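Local coordinates for single-stranded DNA-binding protein (Thermus thermophilus, PDB 2CWA) that binds single-stranded DNA and is predicted to recruit partner proteins to sites of DNA replication, recombination and repair, at residues Val8-Ala13 with Trp52-Arg57; Gly198-Asp203 with Phe214-Glu219. All blocks are in the same frame, centred on the assembly; numbering follows the deposited sequence.

Contact 1: residues Val8-Ala13 with Trp52-Arg57; sequences VFLIGA and WYHRVR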
loop_
_atom_site.group_PDB
_atom_site.type_symbol
_atom_site.label_atom_id
_atom_site.label_comp_id
_atom_site.label_asym_id
_atom_site.label_seq_id
_atom_site.Cartn_x
_atom_site.Cartn_y
_atom_site.Cartn_z
ATOM N N VAL A 8 4.678 -5.217 -4.253
ATOM C CA VAL A 8 4.798 -3.996 -3.460
ATOM C C VAL A 8 6.242 -3.686 -3.108
ATOM O O VAL A 8 6.983 -4.566 -2.660
ATOM C CB VAL A 8 3.999 -4.114 -2.135
ATOM C CG1 VAL A 8 4.298 -2.907 -1.232
ATOM C CG2 VAL A 8 2.510 -4.217 -2.435
ATOM N N PHE A 9 6.642 -2.430 -3.314
ATOM C CA PHE A 9 7.996 -1.993 -3.002
ATOM C C PHE A 9 7.915 -0.752 -2.119
ATOM O O PHE A 9 7.417 0.296 -2.544
ATOM C CB PHE A 9 8.763 -1.654 -4.281
ATOM C CG PHE A 9 8.933 -2.820 -5.214
ATOM C CD1 PHE A 9 9.887 -3.805 -4.954
ATOM C CD2 PHE A 9 8.137 -2.943 -6.342
ATOM C CE1 PHE A 9 10.037 -4.902 -5.824
ATOM C CE2 PHE A 9 8.279 -4.031 -7.214
ATOM C CZ PHE A 9 9.232 -5.008 -6.951
ATOM N N LEU A 10 8.414 -0.873 -0.898
ATOM C CA LEU A 10 8.379 0.232 0.047
ATOM C C LEU A 10 9.708 0.472 0.723
ATOM O O LEU A 10 10.433 -0.468 1.072
ATOM C CB LEU A 10 7.333 -0.036 1.143
ATOM C CG LEU A 10 5.861 -0.099 0.747
ATOM C CD1 LEU A 10 5.065 -0.788 1.860
ATOM C CD2 LEU A 10 5.339 1.323 0.497
ATOM N N ILE A 11 10.027 1.751 0.891
ATOM C CA ILE A 11 11.219 2.163 1.604
ATOM C C ILE A 11 10.765 3.316 2.496
ATOM O O ILE A 11 10.238 4.325 2.009
ATOM C CB ILE A 11 12.349 2.674 0.686
ATOM C CG1 ILE A 11 12.880 1.539 -0.202
ATOM C CG2 ILE A 11 13.489 3.201 1.554
ATOM C CD1 ILE A 11 14.051 1.963 -1.098
ATOM N N GLY A 12 10.950 3.148 3.799
ATOM C CA GLY A 12 10.553 4.171 4.750
ATOM C C GLY A 12 11.228 3.938 6.083
ATOM O O GLY A 12 12.046 3.030 6.222
ATOM N N ALA A 13 10.892 4.763 7.066
ATOM C CA ALA A 13 11.468 4.636 8.394
ATOM C C ALA A 13 10.460 3.939 9.296
ATOM O O ALA A 13 9.261 4.075 9.103
ATOM C CB ALA A 13 11.800 6.023 8.953
ATOM N N TRP A 52 2.651 8.992 4.320
ATOM C CA TRP A 52 1.969 7.737 4.593
ATOM C C TRP A 52 2.572 6.934 5.733
ATOM O O TRP A 52 3.758 7.046 6.042
ATOM C CB TRP A 52 1.932 6.867 3.328
ATOM C CG TRP A 52 3.261 6.736 2.628
ATOM C CD1 TRP A 52 3.692 7.452 1.546
ATOM C CD2 TRP A 52 4.325 5.833 2.960
ATOM N NE1 TRP A 52 4.955 7.051 1.182
ATOM C CE2 TRP A 52 5.368 6.056 2.032
ATOM C CE3 TRP A 52 4.499 4.853 3.953
ATOM C CZ2 TRP A 52 6.569 5.338 2.064
ATOM C CZ3 TRP A 52 5.693 4.139 3.985
ATOM C CH2 TRP A 52 6.714 4.388 3.042
ATOM N N TYR A 53 1.714 6.135 6.360
ATOM C CA TYR A 53 2.074 5.244 7.454
ATOM C C TYR A 53 1.452 3.927 7.025
ATOM O O TYR A 53 0.232 3.809 6.969
ATOM C CB TYR A 53 1.434 5.709 8.760
ATOM C CG TYR A 53 2.024 6.990 9.293
ATOM C CD1 TYR A 53 3.108 6.967 10.166
ATOM C CD2 TYR A 53 1.511 8.228 8.909
ATOM C CE1 TYR A 53 3.669 8.146 10.650
ATOM C CE2 TYR A 53 2.062 9.415 9.385
ATOM C CZ TYR A 53 3.141 9.365 10.253
ATOM O OH TYR A 53 3.697 10.533 10.718
ATOM N N HIS A 54 2.280 2.947 6.695
ATOM C CA HIS A 54 1.749 1.668 6.252
ATOM C C HIS A 54 2.138 0.532 7.174
ATOM O O HIS A 54 3.308 0.365 7.508
ATOM C CB HIS A 54 2.222 1.364 4.825
ATOM C CG HIS A 54 1.497 2.139 3.770
ATOM N ND1 HIS A 54 0.129 2.082 3.613
ATOM C CD2 HIS A 54 1.951 2.980 2.810
ATOM C CE1 HIS A 54 -0.229 2.855 2.602
ATOM N NE2 HIS A 54 0.858 3.412 2.098
ATOM N N ARG A 55 1.144 -0.240 7.595
ATOM C CA ARG A 55 1.405 -1.380 8.458
ATOM C C ARG A 55 1.769 -2.551 7.553
ATOM O O ARG A 55 1.052 -2.858 6.602
ATOM C CB ARG A 55 0.169 -1.721 9.292
ATOM C CG ARG A 55 -0.177 -0.655 10.330
ATOM C CD ARG A 55 -1.208 -1.160 11.336
ATOM N NE ARG A 55 -2.554 -1.257 10.773
ATOM C CZ ARG A 55 -3.321 -0.211 10.474
ATOM N NH1 ARG A 55 -2.880 1.026 10.679
ATOM N NH2 ARG A 55 -4.535 -0.402 9.974
ATOM N N VAL A 56 2.892 -3.188 7.845
ATOM C CA VAL A 56 3.346 -4.319 7.050
ATOM C C VAL A 56 3.548 -5.513 7.967
ATOM O O VAL A 56 3.980 -5.356 9.105
ATOM C CB VAL A 56 4.678 -4.004 6.348
ATOM C CG1 VAL A 56 5.108 -5.178 5.520
ATOM C CG2 VAL A 56 4.527 -2.769 5.465
ATOM N N ARG A 57 3.248 -6.706 7.464
ATOM C CA ARG A 57 3.407 -7.912 8.265
ATOM C C ARG A 57 4.390 -8.917 7.683
ATOM O O ARG A 57 4.221 -9.390 6.557
ATOM C CB ARG A 57 2.057 -8.598 8.460
ATOM C CG ARG A 57 2.155 -9.981 9.094
ATOM C CD ARG A 57 0.783 -10.481 9.524
ATOM N NE ARG A 57 0.266 -9.714 10.651
ATOM C CZ ARG A 57 -0.901 -9.945 11.243
ATOM N NH1 ARG A 57 -1.686 -10.928 10.813
ATOM N NH2 ARG A 57 -1.281 -9.197 12.270
#
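W52 reaches across to L10 and I11 with the far end of its indole. The methyl CD2 of L10 sits above one face of the ring, displaced toward its rim, and comes within 4.2 Å of W52 CH2. At the ring's edge, near its plane, the backbone oxygen of I11 lies 3.7 Å from the same CH2, a contact of a carbonyl with aromatic carbon. W52 holds CG between the backbone N and the carbonyl carbon (chi1 48°), and the six-membered ring ends up beside G12, whose CA is 4.2 Å from CH2. A side chain on G12 would run into the indole. The imidazole of H54 is met obliquely by L10 CD2, 4.4 Å from its CD2. The other branch of L10 serves V56: L10 CD1 and V56 CG2 are 4.1 Å apart, and the two side chains run alongside one another, pointing opposite ways.

The axes of 8-13 and 52-57 pass 9.1 Å apart with their N-to-C directions 108° apart; the segments belong to strands 5-22 and 49-59. This is packing across the inside of the first OB-fold barrel, where L34 of strand 28-39 touches both L10 and W52, and I99 of strand 96-107 touches H54 and V56. Strand 8-13 gives its backbone hydrogen bonds instead to strand 75-85 and to Q130 and L128 of the second domain. With contacts mostly apolar, what joins the two walls here is dispersion and shape, L10 being the residue that touches all three inward-pointing side chains of 52-57.

Contact 2: residues Gly198-Asp203 with Phe214-Glu219; sequences GRLVND and FQTRVE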
loop_
_atom_site.group_PDB
_atom_site.type_symbol
_atom_site.label_atom_id
_atom_site.label_comp_id
_atom_site.label_asym_id
_atom_site.label_seq_id
_atom_site.Cartn_x
_atom_site.Cartn_y
_atom_site.Cartn_z
ATOM N N GLY A 198 1.158 2.150 -9.038
ATOM C CA GLY A 198 0.649 3.195 -8.178
ATOM C C GLY A 198 1.356 3.305 -6.855
ATOM O O GLY A 198 2.434 2.752 -6.657
ATOM N N ARG A 199 0.735 4.045 -5.945
ATOM C CA ARG A 199 1.275 4.237 -4.618
ATOM C C ARG A 199 0.200 3.779 -3.646
ATOM O O ARG A 199 -0.990 3.968 -3.896
ATOM C CB ARG A 199 1.625 5.711 -4.399
ATOM C CG ARG A 199 0.551 6.687 -4.869
ATOM C CD ARG A 199 1.086 8.118 -4.897
ATOM N NE ARG A 199 1.327 8.624 -3.554
ATOM C CZ ARG A 199 0.378 9.106 -2.758
ATOM N NH1 ARG A 199 -0.880 9.156 -3.176
ATOM N NH2 ARG A 199 0.684 9.520 -1.536
ATOM N N LEU A 200 0.614 3.146 -2.557
ATOM C CA LEU A 200 -0.346 2.678 -1.569
ATOM C C LEU A 200 -0.791 3.848 -0.704
ATOM O O LEU A 200 0.033 4.634 -0.247
ATOM C CB LEU A 200 0.288 1.613 -0.678
ATOM C CG LEU A 200 0.648 0.312 -1.402
ATOM C CD1 LEU A 200 1.418 -0.607 -0.459
ATOM C CD2 LEU A 200 -0.626 -0.351 -1.887
ATOM N N VAL A 201 -2.095 3.957 -0.487
ATOM C CA VAL A 201 -2.634 5.015 0.356
ATOM C C VAL A 201 -3.659 4.391 1.286
ATOM O O VAL A 201 -4.115 3.268 1.055
ATOM C CB VAL A 201 -3.334 6.118 -0.475
ATOM C CG1 VAL A 201 -2.368 6.671 -1.517
ATOM C CG2 VAL A 201 -4.584 5.571 -1.128
ATOM N N ASN A 202 -4.016 5.107 2.346
ATOM C CA ASN A 202 -5.013 4.582 3.262
ATOM C C ASN A 202 -5.917 5.667 3.831
ATOM O O ASN A 202 -5.546 6.845 3.891
ATOM C CB ASN A 202 -4.340 3.799 4.392
ATOM C CG ASN A 202 -3.253 4.584 5.078
ATOM O OD1 ASN A 202 -3.461 5.727 5.485
ATOM N ND2 ASN A 202 -2.082 3.973 5.222
ATOM N N ASP A 203 -7.122 5.263 4.214
ATOM C CA ASP A 203 -8.082 6.187 4.798
ATOM C C ASP A 203 -8.277 5.725 6.237
ATOM O O ASP A 203 -8.207 4.527 6.522
ATOM C CB ASP A 203 -9.423 6.129 4.059
ATOM C CG ASP A 203 -9.266 6.118 2.546
ATOM O OD1 ASP A 203 -8.519 6.964 2.012
ATOM O OD2 ASP A 203 -9.901 5.264 1.888
ATOM N N PHE A 214 -10.125 1.917 9.276
ATOM C CA PHE A 214 -8.914 2.075 8.482
ATOM C C PHE A 214 -9.016 1.173 7.254
ATOM O O PHE A 214 -9.519 0.053 7.348
ATOM C CB PHE A 214 -7.705 1.665 9.323
ATOM C CG PHE A 214 -6.381 1.938 8.671
ATOM C CD1 PHE A 214 -5.649 3.073 9.008
ATOM C CD2 PHE A 214 -5.849 1.047 7.742
ATOM C CE1 PHE A 214 -4.402 3.317 8.434
ATOM C CE2 PHE A 214 -4.603 1.282 7.159
ATOM C CZ PHE A 214 -3.879 2.420 7.507
ATOM N N GLN A 215 -8.553 1.664 6.104
ATOM C CA GLN A 215 -8.578 0.882 4.868
ATOM C C GLN A 215 -7.424 1.244 3.945
ATOM O O GLN A 215 -6.946 2.379 3.942
ATOM C CB GLN A 215 -9.907 1.061 4.128
ATOM C CG GLN A 215 -10.388 2.491 3.983
ATOM C CD GLN A 215 -11.739 2.571 3.298
ATOM O OE1 GLN A 215 -12.615 1.742 3.532
ATOM N NE2 GLN A 215 -11.919 3.583 2.454
ATOM N N THR A 216 -6.976 0.271 3.158
ATOM C CA THR A 216 -5.865 0.497 2.244
ATOM C C THR A 216 -6.328 0.415 0.804
ATOM O O THR A 216 -7.138 -0.440 0.442
ATOM C CB THR A 216 -4.737 -0.531 2.477
ATOM O OG1 THR A 216 -4.223 -0.372 3.804
ATOM C CG2 THR A 216 -3.601 -0.329 1.463
ATOM N N ARG A 217 -5.809 1.320 -0.016
ATOM C CA ARG A 217 -6.163 1.375 -1.425
ATOM C C ARG A 217 -4.922 1.767 -2.215
ATOM O O ARG A 217 -3.835 1.906 -1.651
ATOM C CB ARG A 217 -7.261 2.423 -1.668
ATOM C CG ARG A 217 -8.566 2.177 -0.918
ATOM C CD ARG A 217 -9.576 3.301 -1.183
ATOM N NE ARG A 217 -9.096 4.582 -0.660
ATOM C CZ ARG A 217 -8.543 5.546 -1.391
ATOM N NH1 ARG A 217 -8.390 5.397 -2.703
ATOM N NH2 ARG A 217 -8.141 6.668 -0.803
ATOM N N VAL A 218 -5.099 1.956 -3.514
ATOM C CA VAL A 218 -3.998 2.335 -4.391
ATOM C C VAL A 218 -4.350 3.550 -5.237
ATOM O O VAL A 218 -5.453 3.647 -5.768
ATOM C CB VAL A 218 -3.623 1.187 -5.368
ATOM C CG1 VAL A 218 -2.488 1.649 -6.303
ATOM C CG2 VAL A 218 -3.207 -0.054 -4.588
ATOM N N GLU A 219 -3.407 4.480 -5.337
ATOM C CA GLU A 219 -3.587 5.668 -6.161
ATOM C C GLU A 219 -2.686 5.414 -7.367
ATOM O O GLU A 219 -1.480 5.264 -7.223
ATOM C CB GLU A 219 -3.133 6.928 -5.420
ATOM C CG GLU A 219 -3.103 8.174 -6.293
ATOM C CD GLU A 219 -2.799 9.428 -5.499
ATOM O OE1 GLU A 219 -3.655 9.831 -4.683
ATOM O OE2 GLU A 219 -1.705 10.001 -5.684
#
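G198-D203 and F214-E219 pair as an antiparallel hairpin, and backbone bonds come first. R199 with E219, V201 with R217 and D203 with Q215 are hydrogen-bonded pairs, each closed by two N-H to O bonds of 2.8 to 2.9 Å; L200 with V218 and N202 with T216 are the non-hydrogen-bonded pairs between them.

Charged groups line the face of R199, V201 and D203. R217 grips D203 side-on, the two planes nearly coplanar: NH2 meets the syn lone pair of OD1 at 2.9 Å, and NE meets OD2 at 2.8 Å. Q215 NE2 takes the anti lone pair of OD2 at 2.7 Å. An alanine at D203 would probably leave the R217 guanidinium without this mate and the Q215 amide freer to turn. R199 NH1 bridges to E219 OE2 at 2.8 Å, while E219 OE1 goes to R48. V201 CG2 lies over one face of the R217 guanidinium, toward its rim.

The apolar pair is on the other face, where L200 CD2 touches V218 CG2 at 3.7 Å.

The carboxylate of D203 thus accepts three N-H groups from two side chains, Q215 and R217, on the same side of their strand, which would fix its rotation and tie the hairpin together through side chains as well as backbone.

Overall arrangement
Contact 1 belongs to the first OB domain and contact 2 to the second, their centres about 11 Å apart, and the two meet directly where the domains join. Y53 O accepts from N202 ND2 at 2.9 Å, and H54 NE2 makes a weak hydrogen bond to L200 O. R55 adds a cation-pi contact with F214. Strand 49-59 therefore packs inward through W52, H54 and V56 while Y53, H54 and R55 also reach the hairpin of the second domain. N129 touches L10, W52 and H54, and its OD1 accepts a hydrogen bond from L200 N, bridging both sites. Contact 1 is thus barrel-interior packing, and contact 2 a hairpin whose residues L200, N202 and F214 meet strand 49-59.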